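Local coordinates for CrtC domain-containing protein (Fusarium vanettenii 77-13-4, PDB 7A0Q) that probably hydrates the phytoalexin kievitone, acting as a lyase built from two lipocalin-like domains, at residues E230-W236 with F249-A255; H202-D206 with W221-H225. Numbering follows the deposited sequence.

Contact 1: E230-W236 with F249-A255; sequences EYKISAW and FATIRGA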
ATOM      1  N   GLU A 230       2.316   7.876 -16.667  1.00 20.42           N
ATOM      2  CA  GLU A 230       3.009   8.158 -15.417  1.00 17.48           C
ATOM      3  C   GLU A 230       2.051   8.388 -14.250  1.00 15.59           C
ATOM      4  O   GLU A 230       2.496   8.799 -13.175  1.00 17.94           O
ATOM      5  CB  GLU A 230       3.913   9.375 -15.579  1.00 19.44           C
ATOM      6  CG  GLU A 230       5.067   9.133 -16.530  1.00 23.04           C
ATOM      7  CD  GLU A 230       6.081  10.247 -16.496  1.00 26.64           C
ATOM      8  OE1 GLU A 230       6.556  10.651 -17.580  1.00 28.51           O
ATOM      9  OE2 GLU A 230       6.405  10.721 -15.383  1.00 27.49           O
ATOM     10  N   TYR A 231       0.759   8.123 -14.428  1.00 16.15           N
ATOM     11  CA  TYR A 231      -0.211   8.368 -13.367  1.00 16.39           C
ATOM     12  C   TYR A 231      -0.099   7.332 -12.254  1.00 17.88           C
ATOM     13  O   TYR A 231      -0.159   6.123 -12.500  1.00 18.42           O
ATOM     14  CB  TYR A 231      -1.629   8.338 -13.943  1.00 16.89           C
ATOM     15  CG  TYR A 231      -1.977   9.511 -14.827  1.00 19.03           C
ATOM     16  CD1 TYR A 231      -1.840  10.819 -14.369  1.00 18.42           C
ATOM     17  CD2 TYR A 231      -2.450   9.313 -16.121  1.00 19.60           C
ATOM     18  CE1 TYR A 231      -2.169  11.904 -15.175  1.00 18.89           C
ATOM     19  CE2 TYR A 231      -2.778  10.395 -16.934  1.00 19.92           C
ATOM     20  CZ  TYR A 231      -2.641  11.683 -16.451  1.00 24.45           C
ATOM     21  OH  TYR A 231      -2.971  12.764 -17.255  1.00 27.02           O
ATOM     22  N   LYS A 232       0.026   7.809 -11.017  1.00 14.75           N
ATOM     23  CA  LYS A 232      -0.009   6.952  -9.839  1.00 18.10           C
ATOM     24  C   LYS A 232      -1.080   7.506  -8.917  1.00 14.38           C
ATOM     25  O   LYS A 232      -1.056   8.696  -8.581  1.00 16.86           O
ATOM     26  CB  LYS A 232       1.354   6.906  -9.130  1.00 17.79           C
ATOM     27  CG  LYS A 232       2.526   6.483 -10.024  1.00 15.94           C
ATOM     28  CD  LYS A 232       2.307   5.067 -10.575  1.00 18.84           C
ATOM     29  CE  LYS A 232       3.449   4.636 -11.475  1.00 22.72           C
ATOM     30  NZ  LYS A 232       3.166   3.318 -12.143  1.00 21.73           N
ATOM     31  N   ILE A 233      -2.024   6.659  -8.522  1.00 14.85           N
ATOM     32  CA  ILE A 233      -3.226   7.107  -7.830  1.00 13.61           C
ATOM     33  C   ILE A 233      -3.259   6.513  -6.429  1.00 15.27           C
ATOM     34  O   ILE A 233      -3.138   5.295  -6.261  1.00 14.58           O
ATOM     35  CB  ILE A 233      -4.495   6.712  -8.595  1.00 16.51           C
ATOM     36  CG1 ILE A 233      -4.422   7.255 -10.017  1.00 19.51           C
ATOM     37  CG2 ILE A 233      -5.744   7.217  -7.849  1.00 18.28           C
ATOM     38  CD1 ILE A 233      -5.571   6.813 -10.882  1.00 20.06           C
ATOM     39  N   SER A 234      -3.484   7.373  -5.436  1.00 14.09           N
ATOM     40  CA  SER A 234      -3.652   6.968  -4.042  1.00 13.90           C
ATOM     41  C   SER A 234      -4.973   7.561  -3.570  1.00 13.04           C
ATOM     42  O   SER A 234      -5.086   8.778  -3.422  1.00 14.62           O
ATOM     43  CB  SER A 234      -2.474   7.466  -3.199  1.00 15.26           C
ATOM     44  OG  SER A 234      -2.646   7.224  -1.817  1.00 14.57           O
ATOM     45  N   ALA A 235      -5.992   6.716  -3.385  1.00 13.32           N
ATOM     46  CA  ALA A 235      -7.362   7.190  -3.203  1.00 13.55           C
ATOM     47  C   ALA A 235      -7.935   6.679  -1.892  1.00 14.36           C
ATOM     48  O   ALA A 235      -7.856   5.482  -1.600  1.00 15.24           O
ATOM     49  CB  ALA A 235      -8.256   6.736  -4.366  1.00 15.71           C
ATOM     50  N   TRP A 236      -8.572   7.577  -1.138  1.00 14.25           N
ATOM     51  CA  TRP A 236      -9.135   7.252   0.169  1.00 13.71           C
ATOM     52  C   TRP A 236     -10.639   7.492   0.188  1.00 13.37           C
ATOM     53  O   TRP A 236     -11.116   8.535  -0.272  1.00 14.65           O
ATOM     54  CB  TRP A 236      -8.516   8.115   1.273  1.00 15.20           C
ATOM     55  CG  TRP A 236      -7.097   7.775   1.652  1.00 15.43           C
ATOM     56  CD1 TRP A 236      -5.962   8.321   1.136  1.00 14.05           C
ATOM     57  CD2 TRP A 236      -6.687   6.866   2.674  1.00 16.14           C
ATOM     58  NE1 TRP A 236      -4.848   7.778   1.760  1.00 13.36           N
ATOM     59  CE2 TRP A 236      -5.272   6.882   2.710  1.00 14.15           C
ATOM     60  CE3 TRP A 236      -7.378   6.018   3.553  1.00 16.69           C
ATOM     61  CZ2 TRP A 236      -4.543   6.099   3.604  1.00 14.79           C
ATOM     62  CZ3 TRP A 236      -6.653   5.249   4.441  1.00 15.71           C
ATOM     63  CH2 TRP A 236      -5.247   5.290   4.459  1.00 14.49           C
ATOM     64  N   PHE A 249     -11.646  10.890  -2.100  1.00 15.03           N
ATOM     65  CA  PHE A 249     -10.772  11.704  -2.935  1.00 15.20           C
ATOM     66  C   PHE A 249      -9.564  10.887  -3.375  1.00 15.39           C
ATOM     67  O   PHE A 249      -9.209   9.873  -2.771  1.00 15.33           O
ATOM     68  CB  PHE A 249     -10.332  12.993  -2.211  1.00 15.33           C
ATOM     69  CG  PHE A 249      -9.155  12.816  -1.273  1.00 14.78           C
ATOM     70  CD1 PHE A 249      -9.262  12.035  -0.126  1.00 15.88           C
ATOM     71  CD2 PHE A 249      -7.941  13.435  -1.546  1.00 15.28           C
ATOM     72  CE1 PHE A 249      -8.163  11.886   0.743  1.00 14.80           C
ATOM     73  CE2 PHE A 249      -6.856  13.296  -0.693  1.00 14.72           C
ATOM     74  CZ  PHE A 249      -6.963  12.520   0.442  1.00 15.78           C
ATOM     75  N   ALA A 250      -8.958  11.345  -4.465  1.00 14.28           N
ATOM     76  CA  ALA A 250      -7.733  10.763  -4.986  1.00 13.78           C
ATOM     77  C   ALA A 250      -6.647  11.824  -5.006  1.00 13.58           C
ATOM     78  O   ALA A 250      -6.904  12.981  -5.359  1.00 14.57           O
ATOM     79  CB  ALA A 250      -7.947  10.201  -6.405  1.00 16.77           C
ATOM     80  N   THR A 251      -5.431  11.414  -4.623  1.00 13.86           N
ATOM     81  CA  THR A 251      -4.216  12.143  -4.960  1.00 13.07           C
ATOM     82  C   THR A 251      -3.573  11.411  -6.128  1.00 13.01           C
ATOM     83  O   THR A 251      -3.319  10.207  -6.049  1.00 15.29           O
ATOM     84  CB  THR A 251      -3.239  12.225  -3.787  1.00 13.85           C
ATOM     85  OG1 THR A 251      -3.893  12.778  -2.631  1.00 13.78           O
ATOM     86  CG2 THR A 251      -2.050  13.108  -4.171  1.00 14.61           C
ATOM     87  N   ILE A 252      -3.360  12.122  -7.220  1.00 13.48           N
ATOM     88  CA  ILE A 252      -2.797  11.524  -8.418  1.00 14.07           C
ATOM     89  C   ILE A 252      -1.489  12.227  -8.719  1.00 14.22           C
ATOM     90  O   ILE A 252      -1.469  13.443  -8.930  1.00 17.36           O
ATOM     91  CB  ILE A 252      -3.755  11.627  -9.612  1.00 15.22           C
ATOM     92  CG1 ILE A 252      -5.104  10.990  -9.259  1.00 15.88           C
ATOM     93  CG2 ILE A 252      -3.085  10.999 -10.851  1.00 16.02           C
ATOM     94  CD1 ILE A 252      -6.127  11.026 -10.391  1.00 17.72           C
ATOM     95  N   ARG A 253      -0.395  11.466  -8.729  1.00 13.59           N
ATOM     96  CA  ARG A 253       0.881  11.986  -9.182  1.00 14.73           C
ATOM     97  C   ARG A 253       1.006  11.689 -10.666  1.00 16.69           C
ATOM     98  O   ARG A 253       0.849  10.539 -11.080  1.00 17.85           O
ATOM     99  CB  ARG A 253       2.037  11.351  -8.408  1.00 15.81           C
ATOM    100  CG  ARG A 253       3.397  11.948  -8.752  1.00 15.63           C
ATOM    101  CD  ARG A 253       4.451  10.836  -8.896  1.00 17.22           C
ATOM    102  NE  ARG A 253       4.323  10.119 -10.166  1.00 16.85           N
ATOM    103  CZ  ARG A 253       5.067   9.067 -10.515  1.00 16.30           C
ATOM    104  NH1 ARG A 253       5.992   8.575  -9.688  1.00 16.05           N
ATOM    105  NH2 ARG A 253       4.886   8.493 -11.698  1.00 16.38           N
ATOM    106  N   GLY A 254       1.250  12.722 -11.455  1.00 16.09           N
ATOM    107  CA  GLY A 254       1.489  12.565 -12.872  1.00 18.49           C
ATOM    108  C   GLY A 254       2.960  12.687 -13.216  1.00 16.87           C
ATOM    109  O   GLY A 254       3.843  12.287 -12.445  1.00 18.79           O
ATOM    110  N   ALA A 255       3.223  13.229 -14.402  1.00 17.25           N
ATOM    111  CA  ALA A 255       4.576  13.529 -14.830  1.00 18.84           C
ATOM    112  C   ALA A 255       5.048  14.845 -14.222  1.00 20.17           C
ATOM    113  O   ALA A 255       4.250  15.703 -13.842  1.00 19.68           O
ATOM    114  CB  ALA A 255       4.644  13.604 -16.359  1.00 21.61           C
TER
HETATM  115  O   HOH W   1      -4.852  10.599  -1.426  1.00 15.99           O
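The strand segments 232-236 and 249-253 run antiparallel, their axes 4.6 Å apart at closest approach and their N-to-C directions at 162°. Three hydrogen-bonded pairs carry the register. Lys232 N donates to Arg253 O and Arg253 N to Lys232 O, both at 2.9 Å; Ser234 N donates to Thr251 O and Thr251 N to Ser234 O, again both at 2.9 Å. In the third pair Trp236 N reaches Phe249 O at 2.9 Å and Phe249 N reaches Trp236 O at 3.0 Å. Between them lie the non-hydrogen-bonded pairs Ile233-Ile252 and Ala235-Ala250, where the chains draw in to CA-CA distances of 4.5 and 4.0 Å. This is a beta hairpin of the closed eight-stranded antiparallel barrel, the lipocalin-like domain, flanked by strand 218-225 on one edge and 259-275 on the other.

One face of the hairpin is apolar: Ile233 CG1 packs on Ile252 CG1 at 3.9 Å, Ala235 CB meets Ala250 CB at 4.0 Å, and Phe294 covers both isoleucines. The other face carries Lys232, Ser234, Trp236, Phe249, Thr251 and Arg253, and turns toward strand 158-168 of the other sheet. Ser234 OG bonds to Asn160 on that strand and Trp236 NE1 to Glu175 on strand 171-189. A water donates to Ser234 O and accepts from Thr251 OG1, 2.7 Å from each, and Thr251 OG1 also takes a hydrogen bond from Gly161 N. Arg253 lays its guanidinium over Lys232 CG and sends NH2 to Glu230 O at 2.8 Å; the same NH2 forms a salt bridge with Glu31.

Contact 2: H202-D206 with W221-H225; sequences HTWYD and WFQLH. With IMD (imidazole), chain F.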
ATOM      1  N   HIS A 202       8.420  -3.912  -9.397  1.00 16.98           N
ATOM      2  CA  HIS A 202       8.506  -2.627  -8.708  1.00 15.22           C
ATOM      3  C   HIS A 202       7.795  -2.743  -7.374  1.00 13.69           C
ATOM      4  O   HIS A 202       6.980  -3.637  -7.166  1.00 17.19           O
ATOM      5  CB  HIS A 202       7.911  -1.470  -9.526  1.00 15.32           C
ATOM      6  CG  HIS A 202       6.433  -1.580  -9.752  1.00 17.04           C
ATOM      7  ND1 HIS A 202       5.502  -0.858  -9.026  1.00 17.74           N
ATOM      8  CD2 HIS A 202       5.724  -2.327 -10.632  1.00 18.85           C
ATOM      9  CE1 HIS A 202       4.286  -1.158  -9.455  1.00 17.46           C
ATOM     10  NE2 HIS A 202       4.393  -2.050 -10.424  1.00 22.76           N
ATOM     11  N   THR A 203       8.117  -1.823  -6.473  1.00 16.07           N
ATOM     12  CA  THR A 203       7.521  -1.817  -5.143  1.00 16.85           C
ATOM     13  C   THR A 203       6.900  -0.456  -4.887  1.00 12.77           C
ATOM     14  O   THR A 203       7.529   0.574  -5.147  1.00 14.86           O
ATOM     15  CB  THR A 203       8.567  -2.136  -4.060  1.00 15.33           C
ATOM     16  OG1 THR A 203       9.035  -3.476  -4.241  1.00 14.82           O
ATOM     17  CG2 THR A 203       7.980  -2.012  -2.646  1.00 16.44           C
ATOM     18  N   TRP A 204       5.668  -0.452  -4.384  1.00 13.81           N
ATOM     19  CA  TRP A 204       5.057   0.748  -3.836  1.00 14.58           C
ATOM     20  C   TRP A 204       5.306   0.691  -2.338  1.00 12.34           C
ATOM     21  O   TRP A 204       4.812  -0.213  -1.654  1.00 14.53           O
ATOM     22  CB  TRP A 204       3.565   0.810  -4.141  1.00 15.07           C
ATOM     23  CG  TRP A 204       2.858   2.040  -3.578  1.00 11.93           C
ATOM     24  CD1 TRP A 204       2.788   2.441  -2.262  1.00 14.50           C
ATOM     25  CD2 TRP A 204       2.114   3.004  -4.329  1.00 13.06           C
ATOM     26  NE1 TRP A 204       2.036   3.596  -2.158  1.00 14.08           N
ATOM     27  CE2 TRP A 204       1.615   3.960  -3.413  1.00 12.20           C
ATOM     28  CE3 TRP A 204       1.813   3.148  -5.688  1.00 13.48           C
ATOM     29  CZ2 TRP A 204       0.830   5.042  -3.819  1.00 14.37           C
ATOM     30  CZ3 TRP A 204       1.020   4.221  -6.086  1.00 14.54           C
ATOM     31  CH2 TRP A 204       0.552   5.158  -5.158  1.00 14.38           C
ATOM     32  N   TYR A 205       6.100   1.631  -1.845  1.00 13.40           N
ATOM     33  CA  TYR A 205       6.345   1.793  -0.423  1.00 13.41           C
ATOM     34  C   TYR A 205       5.475   2.940   0.079  1.00 13.87           C
ATOM     35  O   TYR A 205       5.494   4.035  -0.493  1.00 15.24           O
ATOM     36  CB  TYR A 205       7.831   2.071  -0.180  1.00 13.46           C
ATOM     37  CG  TYR A 205       8.145   2.450   1.245  1.00 11.19           C
ATOM     38  CD1 TYR A 205       8.330   1.456   2.212  1.00 14.10           C
ATOM     39  CD2 TYR A 205       8.280   3.784   1.622  1.00 12.73           C
ATOM     40  CE1 TYR A 205       8.619   1.786   3.520  1.00 13.28           C
ATOM     41  CE2 TYR A 205       8.564   4.126   2.941  1.00 14.51           C
ATOM     42  CZ  TYR A 205       8.740   3.122   3.873  1.00 15.58           C
ATOM     43  OH  TYR A 205       9.037   3.465   5.171  1.00 16.63           O
ATOM     44  N   ASP A 206       4.694   2.687   1.125  1.00 12.58           N
ATOM     45  CA  ASP A 206       3.797   3.704   1.662  1.00 12.98           C
ATOM     46  C   ASP A 206       4.124   3.954   3.127  1.00 13.89           C
ATOM     47  O   ASP A 206       4.171   3.016   3.932  1.00 15.73           O
ATOM     48  CB  ASP A 206       2.322   3.302   1.517  1.00 11.99           C
ATOM     49  CG  ASP A 206       1.428   4.496   1.308  1.00 14.53           C
ATOM     50  OD1 ASP A 206       1.433   5.054   0.193  1.00 15.27           O
ATOM     51  OD2 ASP A 206       0.736   4.882   2.268  1.00 15.59           O
ATOM     52  N   TRP A 221      -8.927   1.996   0.669  1.00 14.68           N
ATOM     53  CA  TRP A 221      -7.837   2.704   0.008  1.00 15.91           C
ATOM     54  C   TRP A 221      -7.492   1.982  -1.285  1.00 15.14           C
ATOM     55  O   TRP A 221      -7.342   0.753  -1.298  1.00 15.97           O
ATOM     56  CB  TRP A 221      -6.602   2.783   0.916  1.00 15.46           C
ATOM     57  CG  TRP A 221      -5.385   3.456   0.314  1.00 13.88           C
ATOM     58  CD1 TRP A 221      -5.251   4.787   0.008  1.00 13.84           C
ATOM     59  CD2 TRP A 221      -4.129   2.839  -0.016  1.00 14.77           C
ATOM     60  NE1 TRP A 221      -3.986   5.032  -0.503  1.00 13.92           N
ATOM     61  CE2 TRP A 221      -3.284   3.856  -0.528  1.00 14.88           C
ATOM     62  CE3 TRP A 221      -3.638   1.531   0.072  1.00 16.65           C
ATOM     63  CZ2 TRP A 221      -1.975   3.603  -0.947  1.00 15.94           C
ATOM     64  CZ3 TRP A 221      -2.325   1.275  -0.344  1.00 16.15           C
ATOM     65  CH2 TRP A 221      -1.516   2.310  -0.858  1.00 16.72           C
ATOM     66  N   PHE A 222      -7.337   2.746  -2.359  1.00 14.92           N
ATOM     67  CA  PHE A 222      -6.895   2.222  -3.642  1.00 15.04           C
ATOM     68  C   PHE A 222      -5.517   2.763  -4.000  1.00 14.76           C
ATOM     69  O   PHE A 222      -5.249   3.965  -3.870  1.00 15.36           O
ATOM     70  CB  PHE A 222      -7.859   2.591  -4.768  1.00 15.56           C
ATOM     71  CG  PHE A 222      -9.179   1.899  -4.690  1.00 18.52           C
ATOM     72  CD1 PHE A 222      -9.340   0.628  -5.231  1.00 18.66           C
ATOM     73  CD2 PHE A 222     -10.268   2.520  -4.094  1.00 18.35           C
ATOM     74  CE1 PHE A 222     -10.568  -0.023  -5.168  1.00 19.28           C
ATOM     75  CE2 PHE A 222     -11.505   1.879  -4.035  1.00 19.13           C
ATOM     76  CZ  PHE A 222     -11.658   0.616  -4.569  1.00 16.52           C
ATOM     77  N   GLN A 223      -4.678   1.870  -4.511  1.00 14.74           N
ATOM     78  CA  GLN A 223      -3.358   2.185  -5.043  1.00 15.08           C
ATOM     79  C   GLN A 223      -3.369   1.732  -6.497  1.00 15.31           C
ATOM     80  O   GLN A 223      -3.417   0.528  -6.760  1.00 15.40           O
ATOM     81  CB  GLN A 223      -2.284   1.449  -4.243  1.00 15.02           C
ATOM     82  CG  GLN A 223      -0.886   1.629  -4.793  1.00 13.57           C
ATOM     83  CD  GLN A 223       0.012   0.431  -4.551  1.00 16.96           C
ATOM     84  OE1 GLN A 223       0.667  -0.050  -5.477  1.00 16.82           O
ATOM     85  NE2 GLN A 223       0.072  -0.046  -3.302  1.00 15.07           N
ATOM     86  N   LEU A 224      -3.338   2.671  -7.444  1.00 15.80           N
ATOM     87  CA  LEU A 224      -3.562   2.324  -8.846  1.00 15.93           C
ATOM     88  C   LEU A 224      -2.384   2.700  -9.739  1.00 15.37           C
ATOM     89  O   LEU A 224      -1.804   3.787  -9.613  1.00 16.93           O
ATOM     90  CB  LEU A 224      -4.836   2.988  -9.385  1.00 16.11           C
ATOM     91  CG  LEU A 224      -6.098   2.770  -8.545  1.00 19.86           C
ATOM     92  CD1 LEU A 224      -7.278   3.524  -9.164  1.00 20.79           C
ATOM     93  CD2 LEU A 224      -6.416   1.269  -8.349  1.00 16.89           C
ATOM     94  N   HIS A 225      -2.081   1.807 -10.682  1.00 16.59           N
ATOM     95  CA  HIS A 225      -1.073   2.011 -11.718  1.00 16.81           C
ATOM     96  C   HIS A 225      -1.729   1.899 -13.089  1.00 16.63           C
ATOM     97  O   HIS A 225      -2.564   1.017 -13.308  1.00 18.69           O
ATOM     98  CB  HIS A 225       0.055   0.976 -11.623  1.00 17.90           C
ATOM     99  CG  HIS A 225       0.707   0.928 -10.278  1.00 16.16           C
ATOM    100  ND1 HIS A 225       1.907   1.550 -10.010  1.00 17.87           N
ATOM    101  CD2 HIS A 225       0.292   0.385  -9.110  1.00 16.91           C
ATOM    102  CE1 HIS A 225       2.222   1.365  -8.737  1.00 14.16           C
ATOM    103  NE2 HIS A 225       1.249   0.672  -8.167  1.00 16.64           N
TER
HETATM  104  N1  IMD F 403      -2.982   1.883   3.523  1.00 23.90           N
HETATM  105  C2  IMD F 403      -2.610   3.087   3.032  1.00 22.73           C
HETATM  106  N3  IMD F 403      -1.310   3.001   2.649  1.00 23.47           N
HETATM  107  C4  IMD F 403      -0.875   1.753   2.889  1.00 26.41           C
HETATM  108  C5  IMD F 403      -1.927   1.045   3.439  1.00 25.05           C
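No hydrogen bond joins these two strands: with axes 10.3 Å apart at closest approach and directions at 147°, they face each other across a gap filled by side chains, chiefly aromatic ones. Trp204 is the centrepiece. Gln223 CG sits 3.3 Å from the centroid of the Trp204 six-membered ring, only 16° off its normal, a CH-pi contact over the ring face. Trp221 turns its edge toward the face of the Trp204 five-membered ring in an offset edge-to-face pair, centroids 5.8 Å apart and planes at 74°. Farther along, His202 points its edge at the face of His225, with centroids 4.8 Å apart.

Within each strand, polar bonds link neighbouring side chains on the facing side. Trp204 NE1 donates to Asp206 OD1 at 2.8 Å, almost linearly, and His225 NE2 donates to Gln223 OE1 at 2.8 Å. Outside the two strands, Gln223 OE1 also bonds to Tyr64, and His202 NE2 to Tyr336. The other carboxylate oxygen, Asp206 OD2, accepts from N3 of an imidazole at 2.8 Å; this molecule, probably from the crystallisation liquor, lies over the Trp221 ring and also bonds to Glu340.

Taken together, His202, Trp204, Trp221 and His225 form a buried aromatic cluster between the two lipocalin-like domains of the CrtC fold, beside an imidazole site, made by Asp206, Trp221 and Glu340, that may mark a pocket.

Following the chain from the N terminus, strand 202-210 is the last of the twelve-stranded sheet, and strand 218-225 the first of the barrel. Contact 2 closes the loop over the 14 residues between its segments, including the short crossing 211-217. The chain then turns back into strand 232-240, and contact 1 closes the next hairpin with strand 245-253. The two loops follow in series, neither nested nor crossed. They are nevertheless physically joined, because strands 218-225 and 232-240 are neighbours in the barrel: Ile233 O and Leu224 N lie 2.9 Å apart, a probable hydrogen bond. Contact 1 builds barrel wall, one face of which also meets the other sheet; contact 2 bridges the two sheets.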